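Local atomic coordinates of putative uncharacterized protein (Acidianus two-tailed virus, PDB entry 3FAJ), a protein that is a structural component of the virion of an archaeal virus and probably binds DNA. Residues L47-P50 against E51-K55; G34-K37 against I38-F42; I75-I78 against V79-S83. One frame throughout, in Å; residues are numbered along the deposited sequence. Where two conformers were deposited one is given.

Contact 1: L47-P50 against E51-K55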
loop_
_atom_site.group_PDB
_atom_site.type_symbol
_atom_site.label_atom_id
_atom_site.label_comp_id
_atom_site.label_asym_id
_atom_site.label_seq_id
_atom_site.Cartn_x
_atom_site.Cartn_y
_atom_site.Cartn_z
ATOM N N LEU A 47 -4.937 1.927 -11.316
ATOM C CA LEU A 47 -5.525 0.762 -10.656
ATOM C C LEU A 47 -6.976 1.017 -10.319
ATOM O O LEU A 47 -7.418 2.163 -10.204
ATOM C CB LEU A 47 -4.778 0.469 -9.364
ATOM C CG LEU A 47 -3.623 -0.518 -9.365
ATOM C CD1 LEU A 47 -2.817 -0.596 -10.664
ATOM C CD2 LEU A 47 -2.768 -0.251 -8.121
ATOM N N GLY A 48 -7.726 -0.054 -10.168
ATOM C CA GLY A 48 -9.109 0.077 -9.785
ATOM C C GLY A 48 -9.298 -0.512 -8.406
ATOM O O GLY A 48 -8.326 -0.894 -7.732
ATOM N N TYR A 49 -10.555 -0.543 -7.981
ATOM C CA TYR A 49 -10.922 -1.161 -6.722
ATOM C C TYR A 49 -11.836 -2.312 -7.076
ATOM O O TYR A 49 -12.739 -2.145 -7.897
ATOM C CB TYR A 49 -11.640 -0.171 -5.800
ATOM C CG TYR A 49 -11.972 -0.738 -4.437
ATOM C CD1 TYR A 49 -11.008 -0.770 -3.420
ATOM C CD2 TYR A 49 -13.246 -1.249 -4.163
ATOM C CE1 TYR A 49 -11.315 -1.300 -2.158
ATOM C CE2 TYR A 49 -13.553 -1.778 -2.895
ATOM C CZ TYR A 49 -12.571 -1.787 -1.902
ATOM O OH TYR A 49 -12.851 -2.319 -0.654
ATOM N N PRO A 50 -11.627 -3.479 -6.447
ATOM C CA PRO A 50 -10.688 -3.818 -5.369
ATOM C C PRO A 50 -9.266 -4.224 -5.774
ATOM O O PRO A 50 -8.510 -4.647 -4.905
ATOM C CB PRO A 50 -11.377 -5.014 -4.701
ATOM C CG PRO A 50 -12.003 -5.717 -5.844
ATOM C CD PRO A 50 -12.501 -4.621 -6.780
ATOM N N GLU A 51 -8.899 -4.099 -7.051
ATOM C CA GLU A 51 -7.535 -4.458 -7.501
ATOM C C GLU A 51 -6.444 -3.926 -6.573
ATOM O O GLU A 51 -5.531 -4.660 -6.185
ATOM C CB GLU A 51 -7.272 -3.963 -8.935
ATOM C CG GLU A 51 -5.805 -4.062 -9.398
ATOM C CD GLU A 51 -5.556 -3.454 -10.782
ATOM O OE1 GLU A 51 -6.304 -2.542 -11.202
ATOM O OE2 GLU A 51 -4.597 -3.891 -11.461
ATOM N N VAL A 52 -6.561 -2.657 -6.195
ATOM C CA VAL A 52 -5.518 -2.041 -5.392
ATOM C C VAL A 52 -5.364 -2.743 -4.053
ATOM O O VAL A 52 -4.229 -3.048 -3.660
ATOM C CB VAL A 52 -5.712 -0.503 -5.208
ATOM C CG1 VAL A 52 -7.058 -0.155 -4.564
ATOM C CG2 VAL A 52 -4.522 0.104 -4.396
ATOM N N THR A 53 -6.478 -3.021 -3.362
ATOM C CA THR A 53 -6.350 -3.630 -2.029
ATOM C C THR A 53 -5.980 -5.109 -2.071
ATOM O O THR A 53 -5.264 -5.585 -1.185
ATOM C CB THR A 53 -7.588 -3.412 -1.169
ATOM O OG1 THR A 53 -8.740 -3.762 -1.928
ATOM C CG2 THR A 53 -7.650 -1.930 -0.734
ATOM N N LEU A 54 -6.440 -5.818 -3.100
ATOM C CA LEU A 54 -6.081 -7.235 -3.262
ATOM C C LEU A 54 -4.571 -7.349 -3.510
ATOM O O LEU A 54 -3.905 -8.220 -2.932
ATOM C CB LEU A 54 -6.857 -7.851 -4.423
ATOM C CG LEU A 54 -8.374 -7.988 -4.204
ATOM C CD1 LEU A 54 -9.074 -8.284 -5.527
ATOM C CD2 LEU A 54 -8.674 -9.075 -3.162
ATOM N N LYS A 55 -4.044 -6.467 -4.356
ATOM C CA LYS A 55 -2.612 -6.449 -4.654
ATOM C C LYS A 55 -1.781 -6.050 -3.426
ATOM O O LYS A 55 -0.739 -6.684 -3.168
ATOM C CB LYS A 55 -2.293 -5.514 -5.826
ATOM C CG LYS A 55 -2.767 -6.036 -7.168
ATOM C CD LYS A 55 -2.310 -5.125 -8.285
ATOM C CE LYS A 55 -2.420 -5.846 -9.625
ATOM N NZ LYS A 55 -1.964 -4.982 -10.764
#

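Contact 2: G34-K37 against I38-F42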
loop_
_atom_site.group_PDB
_atom_site.type_symbol
_atom_site.label_atom_id
_atom_site.label_comp_id
_atom_site.label_asym_id
_atom_site.label_seq_id
_atom_site.Cartn_x
_atom_site.Cartn_y
_atom_site.Cartn_z
ATOM N N GLY A 34 7.681 -3.102 -3.539
ATOM C CA GLY A 34 6.589 -3.575 -4.400
ATOM C C GLY A 34 5.278 -2.892 -4.011
ATOM O O GLY A 34 4.487 -2.507 -4.878
ATOM N N ALA A 35 5.059 -2.732 -2.711
ATOM C CA ALA A 35 3.885 -2.014 -2.223
ATOM C C ALA A 35 3.918 -0.559 -2.719
ATOM O O ALA A 35 2.908 -0.059 -3.203
ATOM C CB ALA A 35 3.797 -2.095 -0.690
ATOM N N VAL A 36 5.068 0.109 -2.619
ATOM C CA VAL A 36 5.172 1.524 -3.060
ATOM C C VAL A 36 4.850 1.642 -4.567
ATOM O O VAL A 36 4.171 2.589 -5.004
ATOM C CB VAL A 36 6.550 2.105 -2.738
ATOM C CG1 VAL A 36 6.761 3.453 -3.429
ATOM C CG2 VAL A 36 6.719 2.248 -1.227
ATOM N N LYS A 37 5.281 0.660 -5.354
ATOM C CA LYS A 37 4.959 0.674 -6.785
ATOM C C LYS A 37 3.445 0.608 -6.992
ATOM O O LYS A 37 2.898 1.355 -7.814
ATOM C CB LYS A 37 5.672 -0.456 -7.522
ATOM C CG LYS A 37 7.142 -0.169 -7.717
ATOM C CD LYS A 37 7.849 -1.368 -8.263
ATOM C CE LYS A 37 9.332 -1.102 -8.275
ATOM N NZ LYS A 37 10.056 -2.374 -8.412
ATOM N N ILE A 38 2.772 -0.267 -6.248
ATOM C CA ILE A 38 1.307 -0.400 -6.301
ATOM C C ILE A 38 0.670 0.930 -5.875
ATOM O O ILE A 38 -0.254 1.435 -6.535
ATOM C CB ILE A 38 0.787 -1.575 -5.428
ATOM C CG1 ILE A 38 1.210 -2.927 -6.019
ATOM C CG2 ILE A 38 -0.765 -1.508 -5.246
ATOM C CD1 ILE A 38 1.217 -4.094 -4.991
ATOM N N LEU A 39 1.188 1.503 -4.795
ATOM C CA LEU A 39 0.651 2.795 -4.297
ATOM C C LEU A 39 0.799 3.923 -5.339
ATOM O O LEU A 39 -0.122 4.742 -5.515
ATOM C CB LEU A 39 1.283 3.186 -2.966
ATOM C CG LEU A 39 0.909 2.226 -1.824
ATOM C CD1 LEU A 39 1.722 2.615 -0.591
ATOM C CD2 LEU A 39 -0.613 2.246 -1.539
ATOM N N ASP A 40 1.933 3.970 -6.023
ATOM C CA ASP A 40 2.121 4.960 -7.095
ATOM C C ASP A 40 1.095 4.782 -8.224
ATOM O O ASP A 40 0.578 5.762 -8.781
ATOM C CB ASP A 40 3.553 4.890 -7.641
ATOM C CG ASP A 40 4.586 5.467 -6.681
ATOM O OD1 ASP A 40 4.217 6.183 -5.718
ATOM O OD2 ASP A 40 5.787 5.202 -6.911
ATOM N N MET A 41 0.814 3.530 -8.588
ATOM C CA MET A 41 -0.202 3.228 -9.628
ATOM C C MET A 41 -1.606 3.617 -9.146
ATOM O O MET A 41 -2.426 4.138 -9.923
ATOM C CB MET A 41 -0.155 1.748 -9.976
ATOM C CG MET A 41 1.141 1.343 -10.647
ATOM S SD MET A 41 1.061 -0.396 -11.113
ATOM C CE MET A 41 0.858 -1.264 -9.623
ATOM N N PHE A 42 -1.880 3.359 -7.871
ATOM C CA PHE A 42 -3.141 3.759 -7.238
ATOM C C PHE A 42 -3.329 5.276 -7.377
ATOM O O PHE A 42 -4.392 5.750 -7.811
ATOM C CB PHE A 42 -3.125 3.330 -5.758
ATOM C CG PHE A 42 -4.116 4.059 -4.897
ATOM C CD1 PHE A 42 -5.488 3.808 -5.015
ATOM C CD2 PHE A 42 -3.669 4.994 -3.954
ATOM C CE1 PHE A 42 -6.422 4.493 -4.199
ATOM C CE2 PHE A 42 -4.588 5.659 -3.126
ATOM C CZ PHE A 42 -5.961 5.409 -3.253
#

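Contact 3: I75-I78 against V79-S83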
loop_
_atom_site.group_PDB
_atom_site.type_symbol
_atom_site.label_atom_id
_atom_site.label_comp_id
_atom_site.label_asym_id
_atom_site.label_seq_id
_atom_site.Cartn_x
_atom_site.Cartn_y
_atom_site.Cartn_z
ATOM N N ILE A 75 1.455 -1.747 5.426
ATOM C CA ILE A 75 0.559 -2.076 4.293
ATOM C C ILE A 75 -0.863 -2.282 4.827
ATOM O O ILE A 75 -1.820 -1.770 4.251
ATOM C CB ILE A 75 1.055 -3.285 3.481
ATOM C CG1 ILE A 75 2.451 -3.008 2.884
ATOM C CG2 ILE A 75 0.004 -3.628 2.396
ATOM C CD1 ILE A 75 3.161 -4.292 2.406
ATOM N N HIS A 76 -0.995 -2.983 5.959
ATOM C CA HIS A 76 -2.309 -3.217 6.545
ATOM C C HIS A 76 -3.022 -1.884 6.826
ATOM O O HIS A 76 -4.223 -1.743 6.546
ATOM C CB HIS A 76 -2.170 -4.057 7.818
ATOM C CG HIS A 76 -3.469 -4.560 8.351
ATOM N ND1 HIS A 76 -4.210 -3.873 9.292
ATOM C CD2 HIS A 76 -4.157 -5.698 8.085
ATOM C CE1 HIS A 76 -5.300 -4.563 9.582
ATOM N NE2 HIS A 76 -5.290 -5.678 8.869
ATOM N N ALA A 77 -2.287 -0.912 7.371
ATOM C CA ALA A 77 -2.876 0.402 7.706
ATOM C C ALA A 77 -3.387 1.090 6.443
ATOM O O ALA A 77 -4.492 1.656 6.450
ATOM C CB ALA A 77 -1.859 1.303 8.463
ATOM N N ILE A 78 -2.607 1.024 5.369
ATOM C CA ILE A 78 -2.990 1.647 4.096
ATOM C C ILE A 78 -4.224 0.957 3.490
ATOM O O ILE A 78 -5.148 1.628 3.025
ATOM C CB ILE A 78 -1.815 1.685 3.108
ATOM C CG1 ILE A 78 -0.741 2.660 3.647
ATOM C CG2 ILE A 78 -2.296 2.132 1.708
ATOM C CD1 ILE A 78 0.631 2.526 2.913
ATOM N N VAL A 79 -4.227 -0.376 3.523
ATOM C CA VAL A 79 -5.371 -1.138 3.006
ATOM C C VAL A 79 -6.650 -0.705 3.720
ATOM O O VAL A 79 -7.683 -0.470 3.074
ATOM C CB VAL A 79 -5.146 -2.673 3.090
ATOM C CG1 VAL A 79 -6.458 -3.448 2.812
ATOM C CG2 VAL A 79 -4.029 -3.091 2.114
ATOM N N LYS A 80 -6.594 -0.580 5.044
ATOM C CA LYS A 80 -7.745 -0.124 5.830
ATOM C C LYS A 80 -8.224 1.261 5.381
ATOM O O LYS A 80 -9.433 1.517 5.234
ATOM C CB LYS A 80 -7.375 -0.107 7.308
ATOM C CG LYS A 80 -8.542 0.251 8.243
ATOM C CD LYS A 80 -8.362 -0.337 9.635
ATOM C CE LYS A 80 -7.021 0.009 10.270
ATOM N NZ LYS A 80 -7.109 -0.117 11.773
ATOM N N MET A 81 -7.263 2.167 5.166
ATOM C CA MET A 81 -7.604 3.540 4.783
ATOM C C MET A 81 -8.300 3.557 3.432
ATOM O O MET A 81 -9.310 4.235 3.258
ATOM C CB MET A 81 -6.351 4.437 4.745
ATOM C CG MET A 81 -5.891 4.824 6.148
ATOM S SD MET A 81 -4.409 5.845 6.043
ATOM C CE MET A 81 -3.077 4.670 6.191
ATOM N N ILE A 82 -7.765 2.801 2.476
ATOM C CA ILE A 82 -8.363 2.773 1.133
ATOM C C ILE A 82 -9.746 2.119 1.157
ATOM O O ILE A 82 -10.702 2.646 0.587
ATOM C CB ILE A 82 -7.435 2.072 0.113
ATOM C CG1 ILE A 82 -6.125 2.861 -0.042
ATOM C CG2 ILE A 82 -8.161 1.930 -1.249
ATOM C CD1 ILE A 82 -5.131 2.239 -0.978
ATOM N N SER A 83 -9.859 0.976 1.851
ATOM C CA SER A 83 -11.139 0.272 2.001
ATOM C C SER A 83 -12.212 1.172 2.599
ATOM O O SER A 83 -13.346 1.204 2.119
ATOM C CB SER A 83 -10.965 -0.966 2.889
ATOM O OG SER A 83 -9.989 -1.834 2.344
#

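Contact 1: L47-P50 against E51-K55
Glu51 reaches back from the first turn of helix 51-66 to Leu47 and Gly48, just ahead of it in the chain, in a helix N-terminus where Pro50, preceded by a cis peptide bond, holds the N-cap position. Glu51 CB starts 3.5 Å from Gly48 O. With chi1 at 169°, CG swings away from the backbone N and the chain runs extended, crossing Leu47 at about a right angle; Glu51 CG passes Leu47 CG at 4.2 Å, and Glu51 CD comes to 3.8 Å from Leu47 CG. At the tip the two oxygens part company. Glu51 OE1 accepts the N-H of Gly48, with Gly48 N 3.0 Å from it, on its anti side and 25° out of the carboxylate plane, while Glu51 OE2 receives Lys55 NZ in a salt bridge of 2.9 Å, one helical turn on. Two bonds thus fix the rotation of the carboxylate. Leu47 CD2 meanwhile rests near Val52 CG2 and also packs on helix 31-43. Backbone and one side chain close the first turn: Val52 N hydrogen-bonds to Gly48 O, and Pro50 O accepts from both Leu54 N and Thr53 OG1. Tyr49, whose backbone pairs with Gln99, lays its ring obliquely against Thr53, with Tyr49 CE1 3.6 Å from Thr53 OG1.

Contact 2: G34-K37 against I38-F42
Leu39 lies over the carbonyl of Ala35, and Ile38 over that of Gly34, in the middle of helix 31-43, a regular alpha-helix. Four successive i to i+4 bonds join the segments, from Ile38 N to Gly34 O through Met41 N to Lys37 O, and the Leu39 N to Ala35 O bond measures 2.8 Å. The close part is side chain against backbone. Leu39 CG, turned beside its own backbone N (chi1 -66°), sits 3.3 Å from Ala35 O, and the CG1 branch of Ile38 comes down to 3.5 Å from Gly34 O, its CD1 following along the same carbonyl. Gly34 contributes no side chain there, and Ile38 meets its backbone directly. Met41 packs just as closely: Met41 CG lies 3.3 Å from Lys37 O, and a bend at chi3 (-61°) folds Met41 CE back to 3.8 Å from Lys37 O.

Val36 and Asp40 run side by side, pointing the same way, and are loose only between their tips, where Val36 CG1 and Asp40 OD2 are 4.0 Å apart; the acid's polar partner is Lys119, whose NZ forms a salt bridge with Asp40 OD1. The solvent side belongs to Lys37, exposed and with an extended chain; of its side chain it is CB that comes near 38-42, at Ile38 N.

Three helices receive this one. Ile38 packs on Leu56 and Glu59 of helix 51-66, Ala35 and Leu39 face helix 69-86, and Val36 touches Leu122 of helix 113-123, while Phe42 reaches Ile101 in the loop after strand 99-100.

Contact 3: I75-I78 against V79-S83
Ile75 and Val79 are joined through Val79 N to Ile75 O at 2.9 Å, the first of four consecutive i to i+4 bonds that carry helix 69-86 unbroken from 75-78 into 79-83. Beyond them Ser83 N bonds to Val79 O at 2.9 Å and continues the series.

Among the side chains, Ile78 has two partners on different branches. Its CG2, anti to the backbone N, lies 3.9 Å from Ile82 CD1, the two isoleucines side by side and pointing the same way. Ile78 CG1 meets Met81 CE at 4.0 Å. That methyl is folded back by a bend at chi3 (-93°), which also brings Met81 CE to 3.3 Å from Ala77 O, over the preceding turn. Elsewhere, Val79 crosses Ile75 obliquely, the CG2 atoms of Val79 and Ile75 being 4.1 Å apart. His76 and Lys80 lie at the solvent side, while Ile75, Ile78 and Ile82 are buried.

Three helices surround this stretch: Ile75 and Val79 both lie on Leu56 of helix 51-66, Ile78 packs against Tyr115, Ala118 and Leu122 of helix 113-123, while Ile82 meets Phe42 and Ile78 also reaches Leu39 of helix 31-43.

Contact 2 comes first along the chain, on helix 31-43; contact 1 follows, running from strand 48-49 into helix 51-66, and contact 3 lies on helix 69-86. The centres of contacts 1 and 2 are about 10 Å apart. Between the centres of contacts 1 and 3 it is about 11 Å, and between those of contacts 2 and 3 about 13 Å. Each touches the other two: Leu47 CD2 comes within 3.4 Å of Ile38 O, Thr53 CG2 within 3.9 Å of Ile82 CG2, and Leu39 CD2 within 3.7 Å of Ile78 CG2. Three successive helices of this mostly helical virion protein therefore share one apolar interior, and strand 48-49 of contact 1 pairs antiparallel with 99-100.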